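Local coordinates for metallo-beta-lactamase domain-containing protein 1 (Thermotoga maritima, PDB 1ZTC) that probably acts as a metal-dependent hydrolase of the metallo-beta-lactamase superfamily, with nickel ions bound at a two-metal centre, at the interface of chains A and B and the interface of chains A and C. Coordinates in Å, arbitrary orientation; residue numbers count along the deposited sequence, not the author numbering. Chains: chain A/B/C, hypothetical protein TM0894.

The assembly holds four copies of the protein, and chain A touches chain B at contact 1 and chain C at contacts 2 and 3. Contacts 1 and 3 have C-alpha centres about 11 Å apart and share A:Phe25, so one strand, 23-26, serves both neighbours. Contacts 2 and 3 lie about 24 Å apart on the A/C interface, which is two-fold symmetric; helices 57-67 and 114-125 appear in both, with the chains exchanging roles. Contact 1 is about 31 Å from contact 2. The protein probably forms a homodimer, and the structure alone does not show which interface that dimer uses.

Contact 1: the interface of chains A and B. Residues chain A 25-27; chain B 21-23, 34.
A:Phe25 and B:Asn23 pair main chain to main chain as an antiparallel beta bridge between the 23-26 strands of the two copies. A:Phe25 N donates to B:Asn23 O at 2.8 Å, and B:Asn23 N returns a bond to A:Phe25 O at 3.0 Å. Starting at CB, the side chain of A:Phe25 first meets the amide of B:Asn23, whose ND2 is 4.0 Å from A:Phe25 CB. CG lies anti to the backbone N (chi1 176°), which lays the ring over A:Pro27, just past the end of the strand. At CD2 the ring again passes B:Asn23 ND2, at 4.0 Å, with ring and amide planes 27° apart; this is loose van der Waals contact. The far rim leaves chain B for its own chain: A:Phe25 CE2 lies 3.6 Å from A:Pro27 CG, and A:Pro27 N stands 4.0 Å above the ring centre. On the opposite side of the paired strands, A:Val26 CG2 reaches B:Phe34 CZ at 4.0 Å, the two side chains crossing at about a right angle. B:Gly22 N sits 3.3 Å above one face of the B:Phe34 ring, toward the rim. The two backbone bonds and this light apolar cover join strand edges across the two-fold A/B interface, and may help hold the tetrameric assembly.

Contact 2: the interface of chains A and C. Residues chain A 61, 70-72, 92; chain C 114-115, 118.
C:Arg118 runs out from helix 114-125 over A:Pro71 to the carboxylate of A:Asp72, and has the most surface buried here. Its chain is extended from CG to NE, and the guanidinium grips the carboxylate end-on with two nitrogens. C:Arg118 NH2 bonds A:Asp72 OD2 at 2.9 Å almost straight, meeting it from above the carboxylate plane. C:Arg118 NH1 makes the salt bridge to A:Asp72 OD1, also 2.9 Å, on its syn side but less straight, OD1 being tilted from the guanidinium plane in which OD2 lies; the planes are 72° apart. A water bridges C:Arg118 NH1 to A:Leu92 O, 3.0 Å from each. The ring of A:Pro71 sets CB over the centre of the guanidinium, 4.1 Å above its plane, while its CD meets C:Thr114 CG2 tip to tip at 3.7 Å. A:Leu92 crosses C:Ile115 at about a right angle, its CD1 packing on C:Ile115 CG2 at 3.9 Å and its CD2 near C:Arg118 CB. Beyond them A:Glu61, bent at chi2 (81°), brings OE1 to the start of the helix and accepts a 2.8 Å bond from C:Ile115 N. It caps the neighbour's helix, whose dipole probably favours its charge. Cap and salt bridge fasten helix 114-125 of chain C onto chain A.

Contact 3: the interface of chains A and C. Residues chain A 25, 30-31, 116; chain C 55, 57-58.
A:Asn31 and A:Leu30, from the short strand 30-31 of this metallo-beta-lactamase-family protein, meet C:Ser55 in the 3-10 helix 54-56 and C:Asp58 in the first turn of helix 57-67; A:Val116, from helix 114-125, approaches that helix separately. A:Asn31 binds with both backbone and side chain. Its N donates to C:Ser55 O at 2.9 Å. With CG anti to the backbone N (chi1 -170°), its amide reaches C:Asp58, and ND2 gives a fairly straight 3.1 Å bond to OD2 of the carboxylate. OD2 is met on the syn side and lies close to the amide plane of A:Asn31, although amide and carboxylate planes are 55° apart. Standing at the helix start, C:Asp58 is probably stabilised as an anion by the helix dipole. Beside A:Asn31, A:Leu30 CD1 rests against C:Ser55 CB at 3.6 Å. The selenomethionine C:Met57 bends at chi3 (109°) to carry its methyl CE to 3.9 Å from A:Asn31 O. Farther back along the same side chain, C:Met57 CG touches A:Val116 CG2 at 4.1 Å, the two side chains crossing at about a right angle.

Contact 1: the interface of chains A and B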
loop_
_atom_site.group_PDB
_atom_site.type_symbol
_atom_site.label_atom_id
_atom_site.label_comp_id
_atom_site.label_asym_id
_atom_site.label_seq_id
_atom_site.Cartn_x
_atom_site.Cartn_y
_atom_site.Cartn_z
ATOM N N PHE A 25 -2.760 4.767 2.326
ATOM C CA PHE A 25 -2.519 5.961 3.099
ATOM C C PHE A 25 -1.824 5.633 4.366
ATOM O O PHE A 25 -2.312 4.821 5.163
ATOM C CB PHE A 25 -3.846 6.641 3.414
ATOM C CG PHE A 25 -3.704 7.840 4.298
ATOM C CD1 PHE A 25 -2.999 8.961 3.859
ATOM C CD2 PHE A 25 -4.288 7.867 5.550
ATOM C CE1 PHE A 25 -2.895 10.083 4.656
ATOM C CE2 PHE A 25 -4.151 8.974 6.377
ATOM C CZ PHE A 25 -3.465 10.087 5.928
ATOM N N VAL A 26 -0.642 6.235 4.532
ATOM C CA VAL A 26 0.125 6.168 5.729
ATOM C C VAL A 26 0.388 7.626 6.096
ATOM O O VAL A 26 1.083 8.320 5.331
ATOM C CB VAL A 26 1.465 5.476 5.522
ATOM C CG1 VAL A 26 2.330 5.569 6.766
ATOM C CG2 VAL A 26 1.297 3.990 5.110
ATOM N N PRO A 27 -0.205 8.109 7.227
ATOM C CA PRO A 27 -0.031 9.520 7.610
ATOM C C PRO A 27 1.417 9.960 7.551
ATOM O O PRO A 27 2.273 9.330 8.159
ATOM C CB PRO A 27 -0.568 9.549 9.039
ATOM C CG PRO A 27 -1.700 8.572 8.982
ATOM C CD PRO A 27 -1.117 7.427 8.160
ATOM N N GLY B 21 -2.423 5.252 12.595
ATOM C CA GLY B 21 -2.952 4.291 11.671
ATOM C C GLY B 21 -3.177 4.803 10.273
ATOM O O GLY B 21 -3.089 6.006 9.984
ATOM N N GLY B 22 -3.543 3.877 9.404
ATOM C CA GLY B 22 -3.816 4.207 8.015
ATOM C C GLY B 22 -4.619 3.114 7.334
ATOM O O GLY B 22 -5.182 2.220 7.982
ATOM N N ASN B 23 -4.616 3.165 6.016
ATOM C CA ASN B 23 -5.393 2.242 5.198
ATOM C C ASN B 23 -4.547 1.727 4.092
ATOM O O ASN B 23 -3.902 2.504 3.405
ATOM C CB ASN B 23 -6.560 2.938 4.493
ATOM C CG ASN B 23 -7.314 3.844 5.376
ATOM O OD1 ASN B 23 -8.050 3.396 6.246
ATOM N ND2 ASN B 23 -7.157 5.144 5.157
ATOM N N PHE B 34 -4.505 -0.822 9.154
ATOM C CA PHE B 34 -3.764 -0.896 10.394
ATOM C C PHE B 34 -4.178 0.272 11.289
ATOM O O PHE B 34 -4.215 1.419 10.850
ATOM C CB PHE B 34 -2.243 -0.945 10.110
ATOM C CG PHE B 34 -1.680 0.300 9.481
ATOM C CD1 PHE B 34 -1.832 0.537 8.110
ATOM C CD2 PHE B 34 -0.966 1.229 10.255
ATOM C CE1 PHE B 34 -1.307 1.697 7.536
ATOM C CE2 PHE B 34 -0.434 2.373 9.697
ATOM C CZ PHE B 34 -0.611 2.616 8.335
#

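Contact 2: the interface of chains A and C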
loop_
_atom_site.group_PDB
_atom_site.type_symbol
_atom_site.label_atom_id
_atom_site.label_comp_id
_atom_site.label_asym_id
_atom_site.label_seq_id
_atom_site.Cartn_x
_atom_site.Cartn_y
_atom_site.Cartn_z
ATOM N N GLU A 61 -3.745 0.839 -18.499
ATOM C CA GLU A 61 -3.035 0.396 -19.694
ATOM C C GLU A 61 -3.633 -0.900 -20.260
ATOM O O GLU A 61 -3.884 -1.057 -21.458
ATOM C CB GLU A 61 -1.571 0.153 -19.307
ATOM C CG GLU A 61 -0.590 -0.054 -20.462
ATOM C CD GLU A 61 -0.175 1.265 -21.035
ATOM O OE1 GLU A 61 -0.854 1.737 -21.966
ATOM O OE2 GLU A 61 0.780 1.861 -20.504
ATOM N N SER A 70 -7.313 4.338 -27.302
ATOM C CA SER A 70 -6.258 5.171 -26.790
ATOM C C SER A 70 -6.908 6.261 -25.937
ATOM O O SER A 70 -8.104 6.508 -26.045
ATOM C CB SER A 70 -5.478 5.726 -28.000
ATOM O OG SER A 70 -5.073 7.062 -27.850
ATOM N N PRO A 71 -6.127 6.896 -25.063
ATOM C CA PRO A 71 -6.606 8.094 -24.369
ATOM C C PRO A 71 -7.154 9.171 -25.323
ATOM O O PRO A 71 -8.064 9.884 -24.964
ATOM C CB PRO A 71 -5.336 8.604 -23.659
ATOM C CG PRO A 71 -4.499 7.374 -23.448
ATOM C CD PRO A 71 -4.746 6.531 -24.670
ATOM N N ASP A 72 -6.590 9.276 -26.516
ATOM C CA ASP A 72 -7.045 10.247 -27.517
ATOM C C ASP A 72 -8.471 10.033 -27.989
ATOM O O ASP A 72 -9.058 10.922 -28.601
ATOM C CB ASP A 72 -6.146 10.229 -28.759
ATOM C CG ASP A 72 -4.704 10.575 -28.443
ATOM O OD1 ASP A 72 -4.453 11.263 -27.435
ATOM O OD2 ASP A 72 -3.815 10.140 -29.195
ATOM N N LEU A 92 -4.351 12.796 -19.113
ATOM C CA LEU A 92 -4.161 11.910 -20.270
ATOM C C LEU A 92 -5.095 12.191 -21.445
ATOM O O LEU A 92 -4.794 11.795 -22.559
ATOM C CB LEU A 92 -4.342 10.454 -19.858
ATOM C CG LEU A 92 -3.325 9.925 -18.845
ATOM C CD1 LEU A 92 -3.780 8.607 -18.266
ATOM C CD2 LEU A 92 -1.956 9.817 -19.486
ATOM N N THR C 114 0.870 2.906 -24.124
ATOM C CA THR C 114 0.162 4.115 -24.535
ATOM C C THR C 114 0.048 5.048 -23.319
ATOM O O THR C 114 0.548 6.169 -23.364
ATOM C CB THR C 114 -1.184 3.833 -25.285
ATOM O OG1 THR C 114 -1.425 4.884 -26.225
ATOM C CG2 THR C 114 -2.365 3.766 -24.384
ATOM N N ILE C 115 -0.477 4.551 -22.204
ATOM C CA ILE C 115 -0.710 5.389 -21.024
ATOM C C ILE C 115 0.563 5.776 -20.271
ATOM O O ILE C 115 0.826 6.958 -20.055
ATOM C CB ILE C 115 -1.795 4.739 -20.097
ATOM C CG1 ILE C 115 -3.171 5.007 -20.721
ATOM C CG2 ILE C 115 -1.748 5.299 -18.685
ATOM C CD1 ILE C 115 -4.269 4.146 -20.226
ATOM N N ARG C 118 2.936 8.113 -22.184
ATOM C CA ARG C 118 2.453 9.490 -22.169
ATOM C C ARG C 118 2.840 10.230 -20.915
ATOM O O ARG C 118 3.172 11.404 -20.972
ATOM C CB ARG C 118 0.945 9.554 -22.315
ATOM C CG ARG C 118 0.519 9.332 -23.712
ATOM C CD ARG C 118 -0.924 9.022 -23.763
ATOM N NE ARG C 118 -1.335 8.549 -25.090
ATOM C CZ ARG C 118 -1.898 9.295 -26.029
ATOM N NH1 ARG C 118 -2.123 10.592 -25.845
ATOM N NH2 ARG C 118 -2.243 8.725 -27.166
HETATM O O HOH W 1 -2.012 12.306 -23.424
#

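Contact 3: the interface of chains A and C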
loop_
_atom_site.group_PDB
_atom_site.type_symbol
_atom_site.label_atom_id
_atom_site.label_comp_id
_atom_site.label_asym_id
_atom_site.label_seq_id
_atom_site.Cartn_x
_atom_site.Cartn_y
_atom_site.Cartn_z
ATOM N N PHE A 25 -2.760 4.767 2.326
ATOM C CA PHE A 25 -2.519 5.961 3.099
ATOM C C PHE A 25 -1.824 5.633 4.366
ATOM O O PHE A 25 -2.312 4.821 5.163
ATOM C CB PHE A 25 -3.846 6.641 3.414
ATOM C CG PHE A 25 -3.704 7.840 4.298
ATOM C CD1 PHE A 25 -2.999 8.961 3.859
ATOM C CD2 PHE A 25 -4.288 7.867 5.550
ATOM C CE1 PHE A 25 -2.895 10.083 4.656
ATOM C CE2 PHE A 25 -4.151 8.974 6.377
ATOM C CZ PHE A 25 -3.465 10.087 5.928
ATOM N N LEU A 30 2.747 8.389 2.867
ATOM C CA LEU A 30 2.241 7.766 1.650
ATOM C C LEU A 30 0.819 8.115 1.421
ATOM O O LEU A 30 -0.028 7.917 2.279
ATOM C CB LEU A 30 2.425 6.239 1.718
ATOM C CG LEU A 30 1.977 5.433 0.496
ATOM C CD1 LEU A 30 2.894 5.732 -0.674
ATOM C CD2 LEU A 30 2.027 3.958 0.827
ATOM N N ASN A 31 0.565 8.685 0.244
ATOM C CA ASN A 31 -0.769 8.982 -0.168
ATOM C C ASN A 31 -0.972 8.448 -1.582
ATOM O O ASN A 31 -0.500 9.035 -2.573
ATOM C CB ASN A 31 -0.974 10.485 -0.130
ATOM C CG ASN A 31 -2.391 10.859 -0.316
ATOM O OD1 ASN A 31 -3.162 10.126 -0.954
ATOM N ND2 ASN A 31 -2.775 11.984 0.275
ATOM N N VAL A 116 1.087 20.440 -2.872
ATOM C CA VAL A 116 -0.205 19.873 -3.277
ATOM C C VAL A 116 -1.022 20.873 -4.123
ATOM O O VAL A 116 -1.672 20.530 -5.102
ATOM C CB VAL A 116 -0.989 19.435 -2.024
ATOM C CG1 VAL A 116 -2.390 18.946 -2.375
ATOM C CG2 VAL A 116 -0.228 18.317 -1.321
ATOM N N SER C 55 3.109 10.051 -4.660
ATOM C CA SER C 55 2.602 9.528 -3.404
ATOM C C SER C 55 3.345 10.043 -2.143
ATOM O O SER C 55 2.842 9.857 -1.027
ATOM C CB SER C 55 2.602 7.997 -3.443
ATOM O OG SER C 55 3.873 7.505 -3.708
HETATM N N MSE C 57 3.811 13.222 -1.723
HETATM C CA MSE C 57 3.450 14.658 -1.731
HETATM C C MSE C 57 3.224 15.275 -0.341
HETATM O O MSE C 57 3.670 16.390 -0.096
HETATM C CB MSE C 57 2.252 14.936 -2.656
HETATM C CG MSE C 57 0.940 14.446 -2.126
HETATM SE SE MSE C 57 -0.562 14.656 -3.389
HETATM C CE MSE C 57 -0.758 12.724 -3.766
ATOM N N ASP C 58 2.573 14.548 0.554
ATOM C CA ASP C 58 2.364 15.041 1.912
ATOM C C ASP C 58 3.676 15.090 2.708
ATOM O O ASP C 58 3.872 16.010 3.478
ATOM C CB ASP C 58 1.371 14.178 2.682
ATOM C CG ASP C 58 -0.026 14.144 2.040
ATOM O OD1 ASP C 58 -0.421 15.131 1.381
ATOM O OD2 ASP C 58 -0.715 13.120 2.239
#